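Local atomic coordinates of diaminopimelate decarboxylase (Methanocaldococcus jannaschii, PDB entry 1TWI), a protein that decarboxylates meso-diaminopimelate to L-lysine, the last step of lysine biosynthesis, using pyridoxal 5'-phosphate as its cofactor. Residues Lys115-Ile120 with Asn143-Glu148; Lys316-Asp321 with Glu349-Ala354; His337-Cys342 with Arg366-Asp371. All blocks are in the same frame, centred on the assembly; numbering follows the deposited sequence.

How the interactions relate
The three contacts sample both domains of the subunit. Interaction 1 joins two helices of the pyridoxal-binding TIM barrel; interactions 2 and 3 lie in the β domain, with centres 51 and 50 Å away from that of interaction 1 and across the chain's centre. Interactions 2 and 3 are 9 Å apart between centres; strands 348-354 and 363-371 are antiparallel neighbours in one sheet, with V351 O 2.7 Å from R368 N and E349 O 2.9 Å from L370 N, both probable hydrogen bonds. Interactions 1 and 2 both reach the second subunit. The side chains of M319 and H337 lie about 13 and 12 Å from a bound pyridoxal phosphate, and the H337 side chain about 3 Å from that of R329, which probably binds substrate.

Interaction 1 of 3, residues Lys115-Ile120 with Asn143-Glu148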
loop_
_atom_site.group_PDB
_atom_site.type_symbol
_atom_site.label_atom_id
_atom_site.label_comp_id
_atom_site.label_asym_id
_atom_site.label_seq_id
_atom_site.Cartn_x
_atom_site.Cartn_y
_atom_site.Cartn_z
ATOM N N LYS A 115 2.320 -18.650 -10.530
ATOM C CA LYS A 115 1.083 -18.940 -11.203
ATOM C C LYS A 115 0.496 -20.200 -10.574
ATOM O O LYS A 115 1.167 -21.193 -10.427
ATOM C CB LYS A 115 1.345 -19.158 -12.690
ATOM C CG LYS A 115 2.084 -17.945 -13.333
ATOM C CD LYS A 115 1.458 -17.610 -14.660
ATOM C CE LYS A 115 2.394 -16.928 -15.784
ATOM N NZ LYS A 115 3.885 -16.955 -15.586
ATOM N N THR A 116 -0.762 -20.151 -10.216
ATOM C CA THR A 116 -1.401 -21.299 -9.592
ATOM C C THR A 116 -2.083 -22.150 -10.635
ATOM O O THR A 116 -2.392 -21.718 -11.760
ATOM C CB THR A 116 -2.534 -20.859 -8.644
ATOM O OG1 THR A 116 -3.540 -20.245 -9.461
ATOM C CG2 THR A 116 -2.041 -19.876 -7.568
ATOM N N LYS A 117 -2.417 -23.359 -10.231
ATOM C CA LYS A 117 -3.072 -24.249 -11.160
ATOM C C LYS A 117 -4.373 -23.633 -11.666
ATOM O O LYS A 117 -4.712 -23.749 -12.847
ATOM C CB LYS A 117 -3.389 -25.600 -10.486
ATOM C CG LYS A 117 -3.965 -26.622 -11.504
ATOM C CD LYS A 117 -3.794 -28.014 -10.947
ATOM C CE LYS A 117 -3.817 -29.073 -12.033
ATOM N NZ LYS A 117 -2.498 -29.414 -12.667
ATOM N N GLU A 118 -5.137 -23.011 -10.769
ATOM C CA GLU A 118 -6.389 -22.400 -11.229
ATOM C C GLU A 118 -6.152 -21.311 -12.296
ATOM O O GLU A 118 -6.928 -21.166 -13.231
ATOM C CB GLU A 118 -7.117 -21.776 -10.044
ATOM C CG GLU A 118 -7.596 -22.836 -9.013
ATOM C CD GLU A 118 -6.497 -23.559 -8.141
ATOM O OE1 GLU A 118 -5.278 -23.126 -7.933
ATOM O OE2 GLU A 118 -6.927 -24.647 -7.615
ATOM N N GLU A 119 -5.097 -20.519 -12.122
ATOM C CA GLU A 119 -4.785 -19.458 -13.089
ATOM C C GLU A 119 -4.353 -20.064 -14.412
ATOM O O GLU A 119 -4.635 -19.525 -15.494
ATOM C CB GLU A 119 -3.679 -18.540 -12.545
ATOM C CG GLU A 119 -4.186 -17.608 -11.441
ATOM C CD GLU A 119 -3.054 -16.773 -10.827
ATOM O OE1 GLU A 119 -1.975 -17.360 -10.534
ATOM O OE2 GLU A 119 -3.246 -15.554 -10.605
ATOM N N ILE A 120 -3.607 -21.155 -14.336
ATOM C CA ILE A 120 -3.164 -21.807 -15.581
ATOM C C ILE A 120 -4.400 -22.386 -16.343
ATOM O O ILE A 120 -4.491 -22.261 -17.570
ATOM C CB ILE A 120 -2.099 -22.886 -15.241
ATOM C CG1 ILE A 120 -0.800 -22.146 -14.830
ATOM C CG2 ILE A 120 -1.819 -23.816 -16.469
ATOM C CD1 ILE A 120 0.140 -22.919 -13.937
ATOM N N ASN A 143 2.488 -27.898 -18.223
ATOM C CA ASN A 143 2.402 -29.072 -19.106
ATOM C C ASN A 143 1.431 -30.113 -18.447
ATOM O O ASN A 143 0.617 -30.720 -19.129
ATOM C CB ASN A 143 3.813 -29.673 -19.285
ATOM C CG ASN A 143 3.825 -30.890 -20.159
ATOM O OD1 ASN A 143 4.158 -31.973 -19.679
ATOM N ND2 ASN A 143 3.474 -30.742 -21.438
ATOM N N GLU A 144 1.531 -30.300 -17.128
ATOM C CA GLU A 144 0.643 -31.254 -16.438
ATOM C C GLU A 144 -0.826 -30.778 -16.525
ATOM O O GLU A 144 -1.741 -31.573 -16.731
ATOM C CB GLU A 144 1.051 -31.399 -14.965
ATOM C CG GLU A 144 2.279 -32.299 -14.701
ATOM C CD GLU A 144 2.846 -32.084 -13.278
ATOM O OE1 GLU A 144 3.880 -32.720 -12.914
ATOM O OE2 GLU A 144 2.249 -31.260 -12.518
ATOM N N THR A 145 -1.060 -29.473 -16.376
ATOM C CA THR A 145 -2.428 -28.947 -16.436
ATOM C C THR A 145 -3.009 -29.030 -17.849
ATOM O O THR A 145 -4.195 -29.406 -18.057
ATOM C CB THR A 145 -2.434 -27.496 -15.908
ATOM O OG1 THR A 145 -1.902 -27.526 -14.581
ATOM C CG2 THR A 145 -3.842 -26.930 -15.904
ATOM N N ALA A 146 -2.182 -28.685 -18.830
ATOM C CA ALA A 146 -2.592 -28.775 -20.230
ATOM C C ALA A 146 -2.950 -30.260 -20.502
ATOM O O ALA A 146 -3.931 -30.560 -21.195
ATOM C CB ALA A 146 -1.390 -28.324 -21.159
ATOM N N LYS A 147 -2.124 -31.177 -20.004
ATOM C CA LYS A 147 -2.405 -32.621 -20.194
ATOM C C LYS A 147 -3.792 -32.960 -19.561
ATOM O O LYS A 147 -4.614 -33.638 -20.191
ATOM C CB LYS A 147 -1.347 -33.470 -19.509
ATOM C CG LYS A 147 -1.588 -34.989 -19.620
ATOM C CD LYS A 147 -0.589 -35.719 -18.721
ATOM C CE LYS A 147 -0.518 -37.267 -18.947
ATOM N NZ LYS A 147 0.531 -37.863 -18.011
ATOM N N GLU A 148 -4.069 -32.449 -18.357
ATOM C CA GLU A 148 -5.364 -32.740 -17.733
ATOM C C GLU A 148 -6.563 -32.227 -18.555
ATOM O O GLU A 148 -7.605 -32.896 -18.669
ATOM C CB GLU A 148 -5.398 -32.171 -16.309
ATOM C CG GLU A 148 -4.464 -32.910 -15.370
ATOM C CD GLU A 148 -4.497 -32.346 -13.963
ATOM O OE1 GLU A 148 -4.392 -31.088 -13.844
ATOM O OE2 GLU A 148 -4.634 -33.136 -12.986
HETATM O O HOH W 1 -0.501 -30.772 -11.573
#
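K117 reaches across from the first turn of its helix to T145, its NZ donating a hydrogen bond to T145 OG1 at 2.8 Å. A lysine suits the place because its chain is long enough to span the groove: CG stands anti to the backbone N (chi1 -174°), and the chain bends only at chi4, which turns NZ to the threonine hydroxyl. T145 OG1 is also bonded to L141 O one turn back, so the small β-branched residue serves a polar and an apolar neighbour at once. Its CG2 packs on I120 CG2 at 3.8 Å, the close, buried part of the contact, where L141 and I142 also meet the isoleucine.

The outer side is looser and wetter. There a water accepts from K117 NZ at 2.7 Å and donates to E144 OE2 at 2.9 Å, while a salt bridge from K117 NZ to E148 OE1 is doubtful, since that oxygen is modelled too close to a neighbour. At the start of the helix, T116 and E119 form a capping box: E119 N bonds to T116 OG1 and T116 N to E119 OE1. Such side-by-side packing of successive outer helices is characteristic of the α/β (TIM) barrel.

Interaction 2 of 3, residues Lys316-Asp321 with Glu349-Ala354; sequences KWVMID and EVVSIA
The indole of W317 lies over S352, whose CB sits 3.5 Å above the ring plane, displaced from the ring centre, in a CH-π contact with the six-membered ring. The two residues are partners in a parallel β pair, strands 316-320 and 349-354, within the mixed sheet of the β domain that accompanies the TIM barrel in this decarboxylase family. W317 pairs with S352, V318 with I353 and M319 with A354.

Four backbone bonds knit the strands in the alternating pattern of parallel neighbours: S352 N gives to K316 O, V318 N to S352 O, A354 N to V318 O and I320 N to A354 O. Between them, CA-H groups of W317, I353 and M319 point at carbonyl oxygens across the gap.

On the tryptophan's face, S352 and A354, with small side chains, lie beside the W317 ring. A354 CB approaches W317 CE3 at 3.9 Å obliquely and M319 SD at 4.2 Å, and S352 OG accepts from D367 N. K177, N113 and K179 of the second subunit pack against W317, M319 and A354 respectively. V318 and I353 point to the other face, where L379 touches both; β-branched chains suit such an extended backbone. V318 CG2 meets V351 CB at 3.8 Å, and I320 CD1 meets I353 CG2 at the same distance.

At the N-terminal ends of the two segments the contact is polar. K316, with its chain stretched out, crosses E349 at about a right angle to form a salt bridge, and E349 OE1 also accepts from V373 N. K316 NZ reaches the syn lone pair of E349 OE2 at 3.0 Å, and a water takes a bond from the same NZ and returns one to E349 OE1.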
loop_
_atom_site.group_PDB
_atom_site.type_symbol
_atom_site.label_atom_id
_atom_site.label_comp_id
_atom_site.label_asym_id
_atom_site.label_seq_id
_atom_site.Cartn_x
_atom_site.Cartn_y
_atom_site.Cartn_z
ATOM N N LYS A 316 5.478 25.581 6.224
ATOM C CA LYS A 316 4.066 25.901 6.122
ATOM C C LYS A 316 3.430 24.690 5.424
ATOM O O LYS A 316 3.767 24.332 4.290
ATOM C CB LYS A 316 3.822 27.183 5.325
ATOM C CG LYS A 316 2.355 27.591 5.302
ATOM C CD LYS A 316 2.252 29.041 4.789
ATOM C CE LYS A 316 0.814 29.385 4.449
ATOM N NZ LYS A 316 0.539 30.850 4.283
ATOM N N TRP A 317 2.553 24.029 6.168
ATOM C CA TRP A 317 1.877 22.835 5.680
ATOM C C TRP A 317 0.504 23.169 5.150
ATOM O O TRP A 317 -0.217 23.978 5.730
ATOM C CB TRP A 317 1.680 21.832 6.799
ATOM C CG TRP A 317 2.908 21.182 7.299
ATOM C CD1 TRP A 317 3.673 21.539 8.402
ATOM C CD2 TRP A 317 3.548 20.053 6.719
ATOM N NE1 TRP A 317 4.753 20.682 8.501
ATOM C CE2 TRP A 317 4.689 19.772 7.478
ATOM C CE3 TRP A 317 3.257 19.246 5.620
ATOM C CZ2 TRP A 317 5.540 18.717 7.163
ATOM C CZ3 TRP A 317 4.091 18.211 5.314
ATOM C CH2 TRP A 317 5.213 17.952 6.074
ATOM N N VAL A 318 0.156 22.504 4.063
ATOM C CA VAL A 318 -1.128 22.636 3.393
ATOM C C VAL A 318 -1.711 21.202 3.496
ATOM O O VAL A 318 -1.077 20.247 3.042
ATOM C CB VAL A 318 -0.846 23.091 1.915
ATOM C CG1 VAL A 318 -2.038 22.844 1.047
ATOM C CG2 VAL A 318 -0.502 24.606 1.925
ATOM N N MET A 319 -2.883 21.047 4.133
ATOM C CA MET A 319 -3.463 19.716 4.326
ATOM C C MET A 319 -4.610 19.493 3.364
ATOM O O MET A 319 -5.568 20.255 3.361
ATOM C CB MET A 319 -4.009 19.560 5.757
ATOM C CG MET A 319 -3.095 20.131 6.885
ATOM S SD MET A 319 -1.495 19.323 6.910
ATOM C CE MET A 319 -0.920 19.756 8.646
ATOM N N ILE A 320 -4.523 18.431 2.564
ATOM C CA ILE A 320 -5.578 18.155 1.612
ATOM C C ILE A 320 -6.339 16.855 1.872
ATOM O O ILE A 320 -5.874 15.997 2.650
ATOM C CB ILE A 320 -5.021 18.150 0.140
ATOM C CG1 ILE A 320 -3.933 17.071 -0.015
ATOM C CG2 ILE A 320 -4.429 19.585 -0.225
ATOM C CD1 ILE A 320 -3.483 16.955 -1.466
ATOM N N ASP A 321 -7.500 16.688 1.221
ATOM C CA ASP A 321 -8.279 15.477 1.451
ATOM C C ASP A 321 -7.880 14.236 0.653
ATOM O O ASP A 321 -8.519 13.183 0.773
ATOM C CB ASP A 321 -9.796 15.753 1.388
ATOM C CG ASP A 321 -10.253 16.345 0.083
ATOM O OD1 ASP A 321 -9.514 16.248 -0.945
ATOM O OD2 ASP A 321 -11.385 16.915 0.088
ATOM N N GLU A 349 4.146 30.949 -2.939
ATOM C CA GLU A 349 4.739 30.701 -1.644
ATOM C C GLU A 349 5.222 29.262 -1.660
ATOM O O GLU A 349 4.763 28.442 -2.484
ATOM C CB GLU A 349 3.709 30.908 -0.504
ATOM C CG GLU A 349 2.463 30.085 -0.694
ATOM C CD GLU A 349 1.515 30.056 0.520
ATOM O OE1 GLU A 349 0.390 29.487 0.344
ATOM O OE2 GLU A 349 1.887 30.565 1.619
ATOM N N VAL A 350 6.135 28.951 -0.754
ATOM C CA VAL A 350 6.701 27.610 -0.675
ATOM C C VAL A 350 6.012 26.900 0.470
ATOM O O VAL A 350 5.957 27.434 1.580
ATOM C CB VAL A 350 8.233 27.661 -0.392
ATOM C CG1 VAL A 350 8.779 26.268 -0.166
ATOM C CG2 VAL A 350 8.943 28.327 -1.578
ATOM N N VAL A 351 5.471 25.712 0.194
ATOM C CA VAL A 351 4.757 24.931 1.204
ATOM C C VAL A 351 5.011 23.433 1.015
ATOM O O VAL A 351 5.508 23.018 -0.028
ATOM C CB VAL A 351 3.193 25.110 1.114
ATOM C CG1 VAL A 351 2.767 26.553 1.349
ATOM C CG2 VAL A 351 2.696 24.634 -0.259
ATOM N N SER A 352 4.658 22.638 2.029
ATOM C CA SER A 352 4.757 21.176 1.956
ATOM C C SER A 352 3.280 20.712 1.960
ATOM O O SER A 352 2.429 21.318 2.601
ATOM C CB SER A 352 5.537 20.633 3.147
ATOM O OG SER A 352 6.919 20.998 3.039
ATOM N N ILE A 353 2.966 19.670 1.204
ATOM C CA ILE A 353 1.568 19.256 1.047
ATOM C C ILE A 353 1.373 17.873 1.653
ATOM O O ILE A 353 2.074 16.946 1.276
ATOM C CB ILE A 353 1.163 19.128 -0.474
ATOM C CG1 ILE A 353 1.247 20.491 -1.226
ATOM C CG2 ILE A 353 -0.288 18.712 -0.582
ATOM C CD1 ILE A 353 2.575 20.807 -1.791
ATOM N N ALA A 354 0.413 17.734 2.546
ATOM C CA ALA A 354 0.164 16.429 3.193
ATOM C C ALA A 354 -1.292 15.989 3.171
ATOM O O ALA A 354 -2.202 16.824 3.116
ATOM C CB ALA A 354 0.603 16.511 4.675
HETATM O O HOH W 2 -1.222 30.158 2.302
HETATM O O HOH W 3 7.273 26.011 3.770
#

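Interaction 3 of 3, residues His337-Cys342 with Arg366-Asp371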
loop_
_atom_site.group_PDB
_atom_site.type_symbol
_atom_site.label_atom_id
_atom_site.label_comp_id
_atom_site.label_asym_id
_atom_site.label_seq_id
_atom_site.Cartn_x
_atom_site.Cartn_y
_atom_site.Cartn_z
ATOM N N HIS A 337 6.196 13.899 -7.631
ATOM C CA HIS A 337 5.092 14.214 -8.533
ATOM C C HIS A 337 4.964 15.746 -8.526
ATOM O O HIS A 337 5.092 16.351 -7.490
ATOM C CB HIS A 337 3.734 13.650 -8.094
ATOM C CG HIS A 337 3.646 12.159 -8.195
ATOM N ND1 HIS A 337 2.971 11.511 -9.214
ATOM C CD2 HIS A 337 4.164 11.191 -7.403
ATOM C CE1 HIS A 337 3.080 10.202 -9.039
ATOM N NE2 HIS A 337 3.802 9.983 -7.948
ATOM N N HIS A 338 4.758 16.340 -9.692
ATOM C CA HIS A 338 4.548 17.780 -9.839
ATOM C C HIS A 338 3.153 18.106 -9.221
ATOM O O HIS A 338 2.203 17.357 -9.369
ATOM C CB HIS A 338 4.559 18.114 -11.331
ATOM C CG HIS A 338 4.507 19.576 -11.599
ATOM N ND1 HIS A 338 3.601 20.141 -12.480
ATOM C CD2 HIS A 338 5.222 20.602 -11.076
ATOM C CE1 HIS A 338 3.766 21.458 -12.496
ATOM N NE2 HIS A 338 4.737 21.763 -11.645
ATOM N N ILE A 339 3.053 19.216 -8.515
ATOM C CA ILE A 339 1.816 19.595 -7.856
ATOM C C ILE A 339 1.576 21.087 -8.096
ATOM O O ILE A 339 2.513 21.867 -7.999
ATOM C CB ILE A 339 1.932 19.363 -6.314
ATOM C CG1 ILE A 339 2.127 17.858 -6.029
ATOM C CG2 ILE A 339 0.665 19.874 -5.550
ATOM C CD1 ILE A 339 2.580 17.558 -4.577
ATOM N N ILE A 340 0.333 21.475 -8.394
ATOM C CA ILE A 340 -0.022 22.883 -8.587
ATOM C C ILE A 340 -1.363 23.212 -7.907
ATOM O O ILE A 340 -2.153 22.330 -7.521
ATOM C CB ILE A 340 -0.260 23.243 -10.078
ATOM C CG1 ILE A 340 -1.511 22.494 -10.577
ATOM C CG2 ILE A 340 0.995 22.867 -10.976
ATOM C CD1 ILE A 340 -1.823 22.794 -12.069
ATOM N N ASN A 341 -1.612 24.508 -7.777
ATOM C CA ASN A 341 -2.888 24.978 -7.285
ATOM C C ASN A 341 -3.675 25.038 -8.595
ATOM O O ASN A 341 -3.144 25.464 -9.622
ATOM C CB ASN A 341 -2.760 26.399 -6.739
ATOM C CG ASN A 341 -3.986 26.829 -5.945
ATOM O OD1 ASN A 341 -5.135 26.483 -6.299
ATOM N ND2 ASN A 341 -3.753 27.595 -4.879
ATOM N N CYS A 342 -4.921 24.597 -8.593
ATOM C CA CYS A 342 -5.729 24.702 -9.813
ATOM C C CYS A 342 -6.113 26.137 -10.137
ATOM O O CYS A 342 -6.628 26.388 -11.211
ATOM C CB CYS A 342 -7.030 23.896 -9.677
ATOM S SG CYS A 342 -6.685 22.089 -9.832
ATOM N N ARG A 366 7.325 18.274 -0.599
ATOM C CA ARG A 366 7.905 19.192 0.381
ATOM C C ARG A 366 8.576 20.406 -0.318
ATOM O O ARG A 366 9.130 20.291 -1.435
ATOM C CB ARG A 366 8.954 18.430 1.201
ATOM C CG ARG A 366 8.412 17.298 2.057
ATOM C CD ARG A 366 9.566 16.507 2.692
ATOM N NE ARG A 366 9.126 15.607 3.778
ATOM C CZ ARG A 366 8.537 14.414 3.604
ATOM N NH1 ARG A 366 8.293 13.935 2.382
ATOM N NH2 ARG A 366 8.198 13.672 4.661
ATOM N N ASP A 367 8.494 21.564 0.330
ATOM C CA ASP A 367 9.116 22.757 -0.199
ATOM C C ASP A 367 8.749 23.013 -1.642
ATOM O O ASP A 367 9.615 23.222 -2.472
ATOM C CB ASP A 367 10.625 22.617 -0.047
ATOM C CG ASP A 367 11.023 22.368 1.407
ATOM O OD1 ASP A 367 11.971 21.610 1.644
ATOM O OD2 ASP A 367 10.370 22.916 2.331
ATOM N N ARG A 368 7.456 22.972 -1.950
ATOM C CA ARG A 368 7.014 23.225 -3.298
ATOM C C ARG A 368 6.542 24.653 -3.469
ATOM O O ARG A 368 5.826 25.187 -2.624
ATOM C CB ARG A 368 5.849 22.282 -3.641
ATOM C CG ARG A 368 6.236 20.805 -3.484
ATOM C CD ARG A 368 7.394 20.356 -4.467
ATOM N NE ARG A 368 7.446 18.898 -4.468
ATOM C CZ ARG A 368 6.711 18.106 -5.251
ATOM N NH1 ARG A 368 5.860 18.628 -6.128
ATOM N NH2 ARG A 368 6.826 16.780 -5.147
ATOM N N GLU A 369 6.897 25.269 -4.585
ATOM C CA GLU A 369 6.424 26.627 -4.841
ATOM C C GLU A 369 5.086 26.501 -5.525
ATOM O O GLU A 369 4.966 25.918 -6.615
ATOM C CB GLU A 369 7.367 27.409 -5.762
ATOM C CG GLU A 369 6.873 28.827 -6.003
ATOM C CD GLU A 369 7.904 29.744 -6.733
ATOM O OE1 GLU A 369 8.227 29.494 -7.906
ATOM O OE2 GLU A 369 8.379 30.707 -6.115
ATOM N N LEU A 370 4.058 27.058 -4.916
ATOM C CA LEU A 370 2.751 26.977 -5.549
ATOM C C LEU A 370 2.080 28.360 -5.505
ATOM O O LEU A 370 2.433 29.179 -4.661
ATOM C CB LEU A 370 1.825 26.012 -4.766
ATOM C CG LEU A 370 2.259 24.613 -4.341
ATOM C CD1 LEU A 370 0.995 23.907 -3.963
ATOM C CD2 LEU A 370 3.018 23.865 -5.367
ATOM N N ASP A 371 1.117 28.594 -6.380
ATOM C CA ASP A 371 0.321 29.824 -6.261
ATOM C C ASP A 371 -0.338 29.724 -4.885
ATOM O O ASP A 371 -0.812 28.645 -4.477
ATOM C CB ASP A 371 -0.749 29.928 -7.351
ATOM C CG ASP A 371 -0.153 30.333 -8.714
ATOM O OD1 ASP A 371 0.736 29.592 -9.169
ATOM O OD2 ASP A 371 -0.559 31.375 -9.321
HETATM O O HOH W 4 4.991 21.328 -7.181
HETATM O O HOH W 5 3.231 24.641 -8.618
HETATM O O HOH W 6 0.587 26.353 -8.297
HETATM O O HOH W 7 -1.084 27.392 -10.395
#
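H337 O is gripped by two nitrogens of R368, NH1 at 2.8 Å and NH2 at 2.9 Å, both bonds bent because one oxygen must serve two donors at the end of the guanidinium. The oxygen lies within 8° of the guanidinium plane; NH1 approaches in the carbonyl plane, NH2 tilted from it by 27°. The R368 chain is bent at chi2 (-63°), which turns CD back before the remaining length carries the head across. Arginine suits the position because it offers several N-H groups in one plane: NH1 also donates to a water that passes the link on to I339 O. I339 crosses the arginine at about a right angle, its CD1 3.8 Å from R368 NH1.

Strands 339-341 and 368-371 run in roughly the same direction, but waters take much of the role of direct backbone bonds. I339 O accepts from two waters, the second of which also donates to E369 O; a further water accepts from both N341 N and D371 N. L370 CD2 packs close to I339 O, at 3.3 Å, an apolar branch among these polar bridges.

Farther along, N341 ND2 gives a nearly straight bond to D371 O at 3.1 Å, its donor above the carbonyl plane. ND2 is also hydrogen-bonded to D377 OD2, while D371 OD2 is bonded to K345 N.

H337 ND1 bonds to F382 O, and its ring lies beside R329, which probably binds substrate. D367 and R368 both face V351, a G1 bulge in strand 363-371, where that chain turns a corner. Strand 339-341 pairs with 378-382 and 363-371 with 348-354, and the two meet through waters and side chains, consistent with the curled, barrel-like β domain of this decarboxylase family.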